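Local coordinates for UPF0201 protein MJ1564 (Methanocaldococcus jannaschii DSM 2661, PDB 2PZZ) that is of unknown function, an archaeal UPF0201 family member that resembles RNA-binding proteins in structure but is unlikely to bind RNA, at residues K9-E14 / D99-I104; K20-N25 / Q87-G92; A66-L71 / I119-A124; N78-Y83 / V106-D111. All coordinates share one frame; numbering follows the deposited sequence.

Contact 1 (K9-E14 / D99-I104)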
loop_
_atom_site.group_PDB
_atom_site.type_symbol
_atom_site.label_atom_id
_atom_site.label_comp_id
_atom_site.label_asym_id
_atom_site.label_seq_id
_atom_site.Cartn_x
_atom_site.Cartn_y
_atom_site.Cartn_z
ATOM N N LYS A 9 -1.503 -7.509 -4.903
ATOM C CA LYS A 9 -2.826 -6.903 -4.979
ATOM C C LYS A 9 -2.662 -5.499 -5.553
ATOM O O LYS A 9 -1.591 -4.905 -5.465
ATOM C CB LYS A 9 -3.471 -6.807 -3.581
ATOM C CG LYS A 9 -2.941 -5.656 -2.709
ATOM C CD LYS A 9 -3.776 -5.448 -1.429
ATOM C CE LYS A 9 -3.677 -6.642 -0.473
ATOM N NZ LYS A 9 -4.286 -6.384 0.882
ATOM N N VAL A 10 -3.726 -5.002 -6.165
ATOM C CA VAL A 10 -3.765 -3.666 -6.715
ATOM C C VAL A 10 -4.986 -3.050 -6.058
ATOM O O VAL A 10 -6.121 -3.433 -6.347
ATOM C CB VAL A 10 -3.979 -3.644 -8.247
ATOM C CG1 VAL A 10 -4.237 -2.194 -8.705
ATOM C CG2 VAL A 10 -2.767 -4.203 -8.954
ATOM N N LYS A 11 -4.753 -2.114 -5.152
ATOM C CA LYS A 11 -5.858 -1.461 -4.466
ATOM C C LYS A 11 -6.552 -0.448 -5.368
ATOM O O LYS A 11 -5.966 0.036 -6.345
ATOM C CB LYS A 11 -5.336 -0.806 -3.195
ATOM C CG LYS A 11 -4.757 -1.828 -2.219
ATOM C CD LYS A 11 -4.521 -1.194 -0.855
ATOM C CE LYS A 11 -4.208 -2.247 0.180
ATOM N NZ LYS A 11 -4.175 -1.672 1.553
ATOM N N PRO A 12 -7.824 -0.124 -5.065
ATOM C CA PRO A 12 -8.617 0.833 -5.845
ATOM C C PRO A 12 -7.893 2.123 -6.260
ATOM O O PRO A 12 -8.072 2.595 -7.382
ATOM C CB PRO A 12 -9.805 1.116 -4.924
ATOM C CG PRO A 12 -10.050 -0.243 -4.308
ATOM C CD PRO A 12 -8.627 -0.689 -3.957
ATOM N N THR A 13 -7.090 2.693 -5.359
ATOM C CA THR A 13 -6.389 3.941 -5.665
ATOM C C THR A 13 -5.009 3.724 -6.279
ATOM O O THR A 13 -4.271 4.683 -6.530
ATOM C CB THR A 13 -6.229 4.838 -4.405
ATOM O OG1 THR A 13 -5.451 4.156 -3.414
ATOM C CG2 THR A 13 -7.595 5.197 -3.833
ATOM N N GLU A 14 -4.654 2.463 -6.508
ATOM C CA GLU A 14 -3.371 2.156 -7.116
ATOM C C GLU A 14 -3.543 2.074 -8.624
ATOM O O GLU A 14 -4.649 1.880 -9.126
ATOM C CB GLU A 14 -2.808 0.825 -6.584
ATOM C CG GLU A 14 -1.882 0.988 -5.390
ATOM C CD GLU A 14 -1.467 -0.331 -4.794
ATOM O OE1 GLU A 14 -0.242 -0.585 -4.674
ATOM O OE2 GLU A 14 -2.372 -1.117 -4.435
ATOM N N ASP A 99 4.685 -3.028 2.511
ATOM C CA ASP A 99 4.268 -1.630 2.502
ATOM C C ASP A 99 2.787 -1.535 2.862
ATOM O O ASP A 99 2.094 -2.553 2.970
ATOM C CB ASP A 99 4.503 -0.995 1.127
ATOM C CG ASP A 99 3.736 -1.692 0.025
ATOM O OD1 ASP A 99 4.113 -2.831 -0.328
ATOM O OD2 ASP A 99 2.756 -1.100 -0.483
ATOM N N THR A 100 2.309 -0.306 3.047
ATOM C CA THR A 100 0.912 -0.062 3.398
ATOM C C THR A 100 -0.048 -0.688 2.386
ATOM O O THR A 100 -1.208 -0.975 2.704
ATOM C CB THR A 100 0.611 1.458 3.457
ATOM O OG1 THR A 100 1.468 2.085 4.421
ATOM C CG2 THR A 100 -0.831 1.701 3.845
ATOM N N HIS A 101 0.435 -0.898 1.164
ATOM C CA HIS A 101 -0.416 -1.457 0.124
ATOM C C HIS A 101 -0.332 -2.961 -0.154
ATOM O O HIS A 101 -0.807 -3.422 -1.185
ATOM C CB HIS A 101 -0.235 -0.647 -1.165
ATOM C CG HIS A 101 -0.832 0.724 -1.090
ATOM N ND1 HIS A 101 -0.625 1.567 -0.019
ATOM C CD2 HIS A 101 -1.644 1.393 -1.939
ATOM C CE1 HIS A 101 -1.286 2.695 -0.210
ATOM N NE2 HIS A 101 -1.913 2.615 -1.368
ATOM N N GLY A 102 0.256 -3.728 0.759
ATOM C CA GLY A 102 0.291 -5.172 0.573
ATOM C C GLY A 102 1.583 -5.868 0.205
ATOM O O GLY A 102 1.758 -7.052 0.505
ATOM N N GLY A 103 2.498 -5.166 -0.450
ATOM C CA GLY A 103 3.743 -5.805 -0.828
ATOM C C GLY A 103 3.533 -6.812 -1.944
ATOM O O GLY A 103 2.412 -7.004 -2.430
ATOM N N ILE A 104 4.626 -7.437 -2.369
ATOM C CA ILE A 104 4.594 -8.428 -3.425
ATOM C C ILE A 104 4.902 -9.743 -2.721
ATOM O O ILE A 104 5.944 -9.884 -2.102
ATOM C CB ILE A 104 5.691 -8.162 -4.516
ATOM C CG1 ILE A 104 5.458 -6.804 -5.207
ATOM C CG2 ILE A 104 5.639 -9.244 -5.599
ATOM C CD1 ILE A 104 5.738 -5.623 -4.339
HETATM O O HOH W 1 -0.048 -8.175 -2.059
HETATM O O HOH W 2 -3.198 1.040 1.816
#
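The carboxylate of Glu14 meets the imidazole of His101 at the ring's edge: CD of Glu14 lies 3.3 Å from CD2 of His101, close to the ring plane. The two flat groups are turned 75° apart, so the acid presents its carbon and OE2 to a C-H corner of the ring rather than stacking on it. On the same histidine the aliphatic run of Lys11 crosses obliquely, with CD of Lys11 4.0 Å from CD2 of His101. Extended beyond CG, that lysine carries NZ to the carbonyl O of Thr100 at 3.3 Å, in the carbonyl plane and on a lone pair; water 2 bridges the same two atoms. Lys9 has CG in the crowded position between its backbone N and carbonyl carbon (chi1 78°), which sets CG 3.4 Å from the carbonyl O of His101.

Two type I turns position these groups. In Lys11 to Glu14, Glu14 OE2 uses its anti lone pair to take the N-H of Lys11 at 2.7 Å, nearly straight at 168°. In Asp99 to Gly102, OD2 of Asp99 accepts from the N of His101 at 2.9 Å, an Asx turn. Glu14 OE1 forms a salt bridge with Lys86 and a hydrogen bond with Thr13 OG1 of the second subunit. An alanine in place of Glu14 would remove all three polar links, and would probably loosen the turn, the packing on His101 and the subunit contact.

The 11-14 turn links strand 3-10 to helix 16-26, and the 99-104 loop leads from helix 86-90 into strand 104-109.

Contact 2 (K20-N25 / Q87-G92)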
loop_
_atom_site.group_PDB
_atom_site.type_symbol
_atom_site.label_atom_id
_atom_site.label_comp_id
_atom_site.label_asym_id
_atom_site.label_seq_id
_atom_site.Cartn_x
_atom_site.Cartn_y
_atom_site.Cartn_z
ATOM N N LYS A 20 2.483 -3.450 -11.679
ATOM C CA LYS A 20 3.087 -4.405 -12.608
ATOM C C LYS A 20 4.547 -4.065 -12.885
ATOM O O LYS A 20 5.389 -4.961 -13.023
ATOM C CB LYS A 20 2.319 -4.429 -13.931
ATOM C CG LYS A 20 2.842 -5.473 -14.903
ATOM C CD LYS A 20 2.308 -5.226 -16.298
ATOM C CE LYS A 20 2.878 -6.230 -17.294
ATOM N NZ LYS A 20 2.341 -5.989 -18.659
ATOM N N LYS A 21 4.858 -2.777 -12.972
ATOM C CA LYS A 21 6.249 -2.394 -13.229
ATOM C C LYS A 21 7.090 -2.632 -11.997
ATOM O O LYS A 21 8.289 -2.902 -12.103
ATOM C CB LYS A 21 6.357 -0.920 -13.660
ATOM C CG LYS A 21 5.852 -0.684 -15.085
ATOM C CD LYS A 21 5.898 0.783 -15.465
ATOM C CE LYS A 21 5.197 1.018 -16.790
ATOM N NZ LYS A 21 5.139 2.464 -17.117
ATOM N N ALA A 22 6.477 -2.531 -10.821
ATOM C CA ALA A 22 7.237 -2.761 -9.606
ATOM C C ALA A 22 7.647 -4.229 -9.597
ATOM O O ALA A 22 8.744 -4.580 -9.180
ATOM C CB ALA A 22 6.410 -2.428 -8.374
ATOM N N ILE A 23 6.767 -5.093 -10.062
ATOM C CA ILE A 23 7.112 -6.513 -10.097
ATOM C C ILE A 23 8.243 -6.751 -11.101
ATOM O O ILE A 23 9.265 -7.341 -10.768
ATOM C CB ILE A 23 5.902 -7.372 -10.509
ATOM C CG1 ILE A 23 4.822 -7.286 -9.418
ATOM C CG2 ILE A 23 6.362 -8.818 -10.782
ATOM C CD1 ILE A 23 3.540 -8.036 -9.756
ATOM N N LEU A 24 8.055 -6.266 -12.327
ATOM C CA LEU A 24 9.048 -6.457 -13.384
ATOM C C LEU A 24 10.416 -5.889 -13.029
ATOM O O LEU A 24 11.424 -6.430 -13.467
ATOM C CB LEU A 24 8.529 -5.883 -14.715
ATOM C CG LEU A 24 7.257 -6.617 -15.186
ATOM C CD1 LEU A 24 6.608 -5.896 -16.357
ATOM C CD2 LEU A 24 7.600 -8.057 -15.569
ATOM N N ASN A 25 10.467 -4.829 -12.221
ATOM C CA ASN A 25 11.759 -4.266 -11.827
ATOM C C ASN A 25 12.573 -5.265 -11.024
ATOM O O ASN A 25 13.802 -5.166 -10.974
ATOM C CB ASN A 25 11.603 -2.993 -10.976
ATOM C CG ASN A 25 11.163 -1.796 -11.785
ATOM O OD1 ASN A 25 11.325 -1.764 -13.008
ATOM N ND2 ASN A 25 10.607 -0.792 -11.106
ATOM N N GLN A 87 6.572 -0.231 -2.828
ATOM C CA GLN A 87 7.036 1.128 -3.116
ATOM C C GLN A 87 8.533 1.143 -3.390
ATOM O O GLN A 87 9.007 1.852 -4.281
ATOM C CB GLN A 87 6.678 2.052 -1.944
ATOM C CG GLN A 87 5.228 1.863 -1.464
ATOM C CD GLN A 87 4.226 1.954 -2.606
ATOM O OE1 GLN A 87 3.160 1.322 -2.575
ATOM N NE2 GLN A 87 4.556 2.746 -3.622
ATOM N N ALA A 88 9.279 0.349 -2.633
ATOM C CA ALA A 88 10.711 0.254 -2.854
ATOM C C ALA A 88 10.925 -0.398 -4.223
ATOM O O ALA A 88 11.790 0.012 -5.000
ATOM C CB ALA A 88 11.351 -0.584 -1.767
ATOM N N ALA A 89 10.111 -1.405 -4.522
ATOM C CA ALA A 89 10.217 -2.120 -5.783
ATOM C C ALA A 89 9.929 -1.205 -6.966
ATOM O O ALA A 89 10.530 -1.338 -8.044
ATOM C CB ALA A 89 9.258 -3.308 -5.798
ATOM N N TYR A 90 9.010 -0.274 -6.767
ATOM C CA TYR A 90 8.651 0.645 -7.829
ATOM C C TYR A 90 9.865 1.454 -8.307
ATOM O O TYR A 90 9.991 1.728 -9.495
ATOM C CB TYR A 90 7.561 1.596 -7.364
ATOM C CG TYR A 90 7.081 2.482 -8.477
ATOM C CD1 TYR A 90 6.303 1.962 -9.516
ATOM C CD2 TYR A 90 7.434 3.837 -8.526
ATOM C CE1 TYR A 90 5.893 2.761 -10.565
ATOM C CE2 TYR A 90 7.020 4.646 -9.583
ATOM C CZ TYR A 90 6.255 4.100 -10.591
ATOM O OH TYR A 90 5.837 4.876 -11.644
ATOM N N VAL A 91 10.735 1.840 -7.377
ATOM C CA VAL A 91 11.938 2.600 -7.710
ATOM C C VAL A 91 13.160 1.700 -7.907
ATOM O O VAL A 91 14.299 2.150 -7.819
ATOM C CB VAL A 91 12.258 3.683 -6.636
ATOM C CG1 VAL A 91 11.156 4.715 -6.620
ATOM C CG2 VAL A 91 12.412 3.060 -5.249
ATOM N N GLY A 92 12.910 0.424 -8.182
ATOM C CA GLY A 92 13.988 -0.520 -8.434
ATOM C C GLY A 92 14.784 -1.002 -7.241
ATOM O O GLY A 92 15.898 -1.487 -7.404
#
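A Schellman motif closes helix 86-90 exactly where helix 16-26 packs against it. The evidence is Gly92, the C-prime residue with positive phi (75°), whose N donates to Ala89 O at 3.0 Å, while Ala93 N returns to Ala88 O. Helix 16-26 adds a side-chain bond to this terminus. Asn25 ND2 donates to Ala89 O at 3.1 Å; the bond is straight, 168° at the hydrogen, and the acceptor lies only 2° out of the amide plane of Asn25. Its CG sits anti to the carbonyl carbon and beside the backbone N, which sends the amide across to the neighbouring helix.

Ala89 O thus receives two N-H groups, tying the C-terminal end of helix 86-90 to the last turn of helix 16-26. The latter follows strand 3-10 and packs through Ile23 on strands 31-36 and 42-48, so helix 86-90 lies against a helix that itself rests on the antiparallel sheet.

One turn earlier, small residues let the backbones come close: the CA atoms of Ala22 and Tyr90 are 4.1 Å apart. The methyl of Ala22 rests on the Tyr90 backbone, Ala22 CB to Tyr90 N 3.7 Å, and also meets the methyl of Ala89, CB to CB 3.9 Å. In return CB of Ala89 lies 3.6 Å from Ala22 O. The Tyr90 side chain packs on Lys18 of helix 16-26 and on Pro12 of the second subunit.

Contact 3 (A66-L71 / I119-A124)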
loop_
_atom_site.group_PDB
_atom_site.type_symbol
_atom_site.label_atom_id
_atom_site.label_comp_id
_atom_site.label_asym_id
_atom_site.label_seq_id
_atom_site.Cartn_x
_atom_site.Cartn_y
_atom_site.Cartn_z
ATOM N N ALA A 66 20.404 -9.567 5.194
ATOM C CA ALA A 66 18.986 -9.461 5.491
ATOM C C ALA A 66 18.211 -10.490 4.674
ATOM O O ALA A 66 17.340 -11.180 5.194
ATOM C CB ALA A 66 18.486 -8.051 5.178
ATOM N N ALA A 67 18.535 -10.587 3.389
ATOM C CA ALA A 67 17.859 -11.523 2.506
ATOM C C ALA A 67 18.006 -12.961 2.998
ATOM O O ALA A 67 17.035 -13.709 3.021
ATOM C CB ALA A 67 18.401 -11.390 1.086
ATOM N N ARG A 68 19.213 -13.336 3.407
ATOM C CA ARG A 68 19.459 -14.689 3.895
ATOM C C ARG A 68 18.562 -15.020 5.082
ATOM O O ARG A 68 17.969 -16.092 5.147
ATOM C CB ARG A 68 20.925 -14.843 4.296
ATOM C CG ARG A 68 21.300 -16.236 4.807
ATOM C CD ARG A 68 20.856 -17.369 3.860
ATOM N NE ARG A 68 21.497 -18.610 4.269
ATOM C CZ ARG A 68 22.745 -18.932 3.958
ATOM N NH1 ARG A 68 23.474 -18.114 3.208
ATOM N NH2 ARG A 68 23.292 -20.030 4.460
HETATM N N MSE A 69 18.455 -14.081 6.017
HETATM C CA MSE A 69 17.634 -14.287 7.193
HETATM C C MSE A 69 16.165 -14.431 6.801
HETATM O O MSE A 69 15.472 -15.328 7.286
HETATM C CB MSE A 69 17.791 -13.116 8.166
HETATM C CG MSE A 69 17.085 -13.332 9.499
HETATM SE SE MSE A 69 16.843 -11.698 10.517
HETATM C CE MSE A 69 15.044 -11.303 9.904
ATOM N N VAL A 70 15.687 -13.551 5.925
ATOM C CA VAL A 70 14.290 -13.610 5.503
ATOM C C VAL A 70 13.951 -14.898 4.743
ATOM O O VAL A 70 12.895 -15.492 4.951
ATOM C CB VAL A 70 13.919 -12.392 4.627
ATOM C CG1 VAL A 70 12.505 -12.544 4.091
ATOM C CG2 VAL A 70 14.035 -11.096 5.458
ATOM N N LEU A 71 14.847 -15.328 3.863
ATOM C CA LEU A 71 14.616 -16.548 3.096
ATOM C C LEU A 71 14.598 -17.799 3.985
ATOM O O LEU A 71 13.778 -18.694 3.782
ATOM C CB LEU A 71 15.675 -16.691 1.997
ATOM C CG LEU A 71 15.689 -15.522 1.002
ATOM C CD1 LEU A 71 16.700 -15.769 -0.118
ATOM C CD2 LEU A 71 14.292 -15.344 0.428
ATOM N N ILE A 119 19.487 -23.263 -3.005
ATOM C CA ILE A 119 18.919 -22.166 -3.784
ATOM C C ILE A 119 19.144 -20.884 -2.985
ATOM O O ILE A 119 19.579 -19.857 -3.524
ATOM C CB ILE A 119 17.389 -22.347 -3.974
ATOM C CG1 ILE A 119 17.103 -23.576 -4.843
ATOM C CG2 ILE A 119 16.775 -21.083 -4.582
ATOM C CD1 ILE A 119 17.512 -23.409 -6.267
ATOM N N ILE A 120 18.852 -20.968 -1.688
ATOM C CA ILE A 120 18.987 -19.826 -0.796
ATOM C C ILE A 120 20.424 -19.365 -0.609
ATOM O O ILE A 120 20.685 -18.165 -0.579
ATOM C CB ILE A 120 18.356 -20.129 0.579
ATOM C CG1 ILE A 120 16.843 -20.298 0.417
ATOM C CG2 ILE A 120 18.661 -18.998 1.557
ATOM C CD1 ILE A 120 16.105 -20.599 1.711
ATOM N N LYS A 121 21.348 -20.309 -0.471
ATOM C CA LYS A 121 22.758 -19.964 -0.305
ATOM C C LYS A 121 23.258 -19.297 -1.578
ATOM O O LYS A 121 24.088 -18.394 -1.547
ATOM C CB LYS A 121 23.590 -21.224 -0.018
ATOM C CG LYS A 121 23.449 -21.740 1.413
ATOM C CD LYS A 121 24.167 -23.077 1.620
ATOM C CE LYS A 121 24.059 -23.536 3.081
ATOM N NZ LYS A 121 24.447 -24.971 3.315
ATOM N N ASP A 122 22.729 -19.759 -2.699
ATOM C CA ASP A 122 23.087 -19.249 -4.008
ATOM C C ASP A 122 22.551 -17.832 -4.220
ATOM O O ASP A 122 23.228 -16.983 -4.807
ATOM C CB ASP A 122 22.526 -20.197 -5.067
ATOM C CG ASP A 122 22.921 -19.810 -6.465
ATOM O OD1 ASP A 122 22.349 -18.841 -6.997
ATOM O OD2 ASP A 122 23.811 -20.477 -7.033
ATOM N N ILE A 123 21.336 -17.581 -3.733
ATOM C CA ILE A 123 20.712 -16.273 -3.878
ATOM C C ILE A 123 21.285 -15.248 -2.904
ATOM O O ILE A 123 21.679 -14.151 -3.310
ATOM C CB ILE A 123 19.185 -16.360 -3.668
ATOM C CG1 ILE A 123 18.565 -17.199 -4.791
ATOM C CG2 ILE A 123 18.564 -14.957 -3.660
ATOM C CD1 ILE A 123 17.045 -17.395 -4.664
ATOM N N ALA A 124 21.320 -15.613 -1.625
ATOM C CA ALA A 124 21.826 -14.744 -0.572
ATOM C C ALA A 124 22.901 -15.465 0.241
ATOM O O ALA A 124 22.627 -16.014 1.312
ATOM C CB ALA A 124 20.673 -14.299 0.342
#
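Ala124 O, at the C-terminal end of helix 116-123, is gripped by one hydrogen bond from across the contact: Arg68 NH1 donates to it at 3.0 Å. The approach is in the carbonyl plane, on a lone pair, and the oxygen lies near the guanidinium plane, with 149° at the hydrogen. The arginine reaches it by setting CG anti to the backbone N and then bending at chi2 (51°), which curls the chain round the oxygen so that CD of Arg68 also comes within 3.4 Å of Ala124 O. Its NE is held by a salt bridge to Glu72, one turn further along helix 64-73. Bonds at NE and NH1 together restrict the rotation of the group. CG of Lys121 lies over one face of it, 3.5 Å from NH2 of Arg68, while the lysine's extended chain runs outward.

Alongside the arginine, helices 64-73 and 116-123 pack antiparallel, their segment axes 9.8 Å apart at closest and 163° between directions. The Ile120 side chain crosses Arg68 at about a right angle; its CG2 touches Leu71 CB at 3.8 Å, Leu71 and Ile120 sliding past each other in opposite directions. The methyls of Ala67 and Ala124 meet CB to CB at 3.8 Å. Both helices meet the sheet, through Leu71 on Phe82 and Ile123 on Ile108, and Leu58 of helix 52-60 also touches Ala67 and Ile123.

The cationic guanidinium at a helix C-terminus probably interacts favourably with the negative end of the helix dipole, and Glu72 probably offsets its charge and part of any repulsion from Lys121.

Contact 4 (N78-Y83 / V106-D111)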
loop_
_atom_site.group_PDB
_atom_site.type_symbol
_atom_site.label_atom_id
_atom_site.label_comp_id
_atom_site.label_asym_id
_atom_site.label_seq_id
_atom_site.Cartn_x
_atom_site.Cartn_y
_atom_site.Cartn_z
ATOM N N ASN A 78 10.536 -27.781 0.388
ATOM C CA ASN A 78 10.927 -27.538 -1.004
ATOM C C ASN A 78 10.707 -26.106 -1.475
ATOM O O ASN A 78 10.672 -25.843 -2.678
ATOM C CB ASN A 78 10.147 -28.488 -1.913
ATOM C CG ASN A 78 10.072 -29.893 -1.346
ATOM O OD1 ASN A 78 8.994 -30.381 -0.989
ATOM N ND2 ASN A 78 11.219 -30.541 -1.237
ATOM N N ALA A 79 10.570 -25.176 -0.536
ATOM C CA ALA A 79 10.325 -23.793 -0.904
ATOM C C ALA A 79 10.647 -22.785 0.192
ATOM O O ALA A 79 11.123 -23.137 1.264
ATOM C CB ALA A 79 8.873 -23.640 -1.318
ATOM N N THR A 80 10.405 -21.517 -0.122
ATOM C CA THR A 80 10.584 -20.413 0.809
ATOM C C THR A 80 9.694 -19.301 0.281
ATOM O O THR A 80 9.368 -19.268 -0.904
ATOM C CB THR A 80 12.047 -19.917 0.904
ATOM O OG1 THR A 80 12.145 -18.969 1.976
ATOM C CG2 THR A 80 12.497 -19.250 -0.394
ATOM N N LYS A 81 9.269 -18.407 1.160
ATOM C CA LYS A 81 8.402 -17.316 0.740
ATOM C C LYS A 81 8.759 -16.066 1.520
ATOM O O LYS A 81 9.436 -16.141 2.543
ATOM C CB LYS A 81 6.940 -17.691 0.977
ATOM C CG LYS A 81 6.617 -17.998 2.424
ATOM C CD LYS A 81 5.274 -18.716 2.554
ATOM C CE LYS A 81 4.952 -19.022 4.015
ATOM N NZ LYS A 81 3.754 -19.908 4.149
ATOM N N PHE A 82 8.323 -14.918 1.013
ATOM C CA PHE A 82 8.594 -13.638 1.649
ATOM C C PHE A 82 7.861 -12.573 0.867
ATOM O O PHE A 82 7.295 -12.839 -0.198
ATOM C CB PHE A 82 10.105 -13.358 1.650
ATOM C CG PHE A 82 10.718 -13.369 0.274
ATOM C CD1 PHE A 82 10.755 -12.206 -0.498
ATOM C CD2 PHE A 82 11.224 -14.551 -0.266
ATOM C CE1 PHE A 82 11.285 -12.215 -1.792
ATOM C CE2 PHE A 82 11.758 -14.574 -1.568
ATOM C CZ PHE A 82 11.787 -13.401 -2.331
ATOM N N TYR A 83 7.872 -11.363 1.401
ATOM C CA TYR A 83 7.205 -10.243 0.765
ATOM C C TYR A 83 8.224 -9.193 0.376
ATOM O O TYR A 83 9.311 -9.149 0.935
ATOM C CB TYR A 83 6.186 -9.621 1.719
ATOM C CG TYR A 83 4.943 -10.454 1.911
ATOM C CD1 TYR A 83 4.934 -11.552 2.771
ATOM C CD2 TYR A 83 3.778 -10.152 1.219
ATOM C CE1 TYR A 83 3.785 -12.327 2.933
ATOM C CE2 TYR A 83 2.625 -10.917 1.373
ATOM C CZ TYR A 83 2.639 -12.001 2.232
ATOM O OH TYR A 83 1.495 -12.744 2.385
ATOM N N VAL A 106 6.103 -13.366 -2.637
ATOM C CA VAL A 106 6.983 -14.203 -3.450
ATOM C C VAL A 106 7.273 -15.602 -2.909
ATOM O O VAL A 106 7.717 -15.764 -1.770
ATOM C CB VAL A 106 8.366 -13.534 -3.652
ATOM C CG1 VAL A 106 9.236 -14.422 -4.534
ATOM C CG2 VAL A 106 8.209 -12.138 -4.255
ATOM N N LYS A 107 7.081 -16.599 -3.767
ATOM C CA LYS A 107 7.328 -17.992 -3.406
ATOM C C LYS A 107 8.307 -18.633 -4.390
ATOM O O LYS A 107 8.061 -18.681 -5.600
ATOM C CB LYS A 107 6.008 -18.768 -3.421
ATOM C CG LYS A 107 6.001 -20.031 -2.585
ATOM C CD LYS A 107 4.744 -20.864 -2.844
ATOM C CE LYS A 107 3.464 -20.048 -2.707
ATOM N NZ LYS A 107 3.222 -19.630 -1.300
ATOM N N ILE A 108 9.425 -19.116 -3.870
ATOM C CA ILE A 108 10.427 -19.764 -4.695
ATOM C C ILE A 108 10.335 -21.270 -4.458
ATOM O O ILE A 108 10.583 -21.738 -3.344
ATOM C CB ILE A 108 11.827 -19.280 -4.327
ATOM C CG1 ILE A 108 11.968 -17.798 -4.683
ATOM C CG2 ILE A 108 12.867 -20.133 -5.038
ATOM C CD1 ILE A 108 13.228 -17.135 -4.119
ATOM N N LEU A 109 9.979 -22.017 -5.503
ATOM C CA LEU A 109 9.823 -23.466 -5.408
ATOM C C LEU A 109 10.975 -24.221 -6.064
ATOM O O LEU A 109 11.325 -23.970 -7.216
ATOM C CB LEU A 109 8.507 -23.898 -6.070
ATOM C CG LEU A 109 7.264 -23.035 -5.818
ATOM C CD1 LEU A 109 6.100 -23.542 -6.669
ATOM C CD2 LEU A 109 6.895 -23.066 -4.339
ATOM N N ALA A 110 11.567 -25.148 -5.321
ATOM C CA ALA A 110 12.667 -25.959 -5.840
ATOM C C ALA A 110 12.056 -27.184 -6.514
ATOM O O ALA A 110 11.071 -27.720 -6.017
ATOM C CB ALA A 110 13.573 -26.396 -4.698
ATOM N N ASP A 111 12.604 -27.626 -7.646
ATOM C CA ASP A 111 12.032 -28.812 -8.273
ATOM C C ASP A 111 12.586 -30.048 -7.583
ATOM O O ASP A 111 13.455 -29.938 -6.716
ATOM C CB ASP A 111 12.289 -28.865 -9.793
ATOM C CG ASP A 111 13.755 -29.064 -10.163
ATOM O OD1 ASP A 111 14.556 -29.571 -9.351
ATOM O OD2 ASP A 111 14.103 -28.725 -11.313
#
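Strands 79-83 and 106-109 run antiparallel, 165° between their directions and 4.8 Å apart at closest, as neighbours in the five-stranded antiparallel sheet, where 79-84 is an outermost strand within the chain. Thr80 with Ile108 and Phe82 with Val106 are hydrogen-bonded pairs; Ala79 with Leu109 and Lys81 with Lys107 are non-hydrogen-bonded pairs. The bond from Val106 N to Phe82 O is the shortest, 2.8 Å, and nearly along the C=O axis. Just past the regular pairing, Ala110 N still donates to Asn78 O at 2.9 Å.

One face carries Thr80, Phe82, Val106 and Ile108. CG of Phe82 takes the crowded position between the backbone N and the carbonyl carbon (chi1 57°), which lays the ring over its cross-strand neighbour. CB of Val106 then stands over the ring face, 3.9 Å from the Phe82 centroid and 22° off the normal, a CH-pi contact. CD1 of Ile108 meets the edge instead, in the ring plane, 3.9 Å from CE2 of Phe82. Val70 and Leu71 of helix 64-73 also pack on Phe82, Thr80 OG1 bonds to Leu71 O, and Ile108 touches Ile119 and Ile123 of helix 116-123, so this face is turned to the helices. An alanine in place of Phe82 would remove the ring, and would probably leave Val106 and Ile108 poorly packed and weaken the seat of helix 64-73.

On the other face, NZ of Lys81 and NZ of Lys107, like in charge, stay 5.5 Å apart. There too CB of Ala79 touches CD2 of Leu109 at 3.7 Å.

How the contacts relate
Contacts 3 and 4 form one packed unit, centres 11 Å apart: the helices of contact 3 lie on the strand pair of contact 4, with Leu71 and Val70 meeting Phe82, and Ile123 meeting Ile108. Contacts 1 and 2, 12 Å apart, form a second cluster and both touch the second subunit, whereas contacts 3 and 4 do not. Contacts 2 and 3, 20 Å apart, lie on opposite sides of the chain's centre. The sheet joins the clusters: strands 3-10 and 104-109 are neighbours, and Gly102 and Ile104 touch Tyr83. Along the chain, first segments come in the order 1, 2, 3, 4 and second segments 2, 1, 4, 3, so distant sequence is interwoven into one subunit.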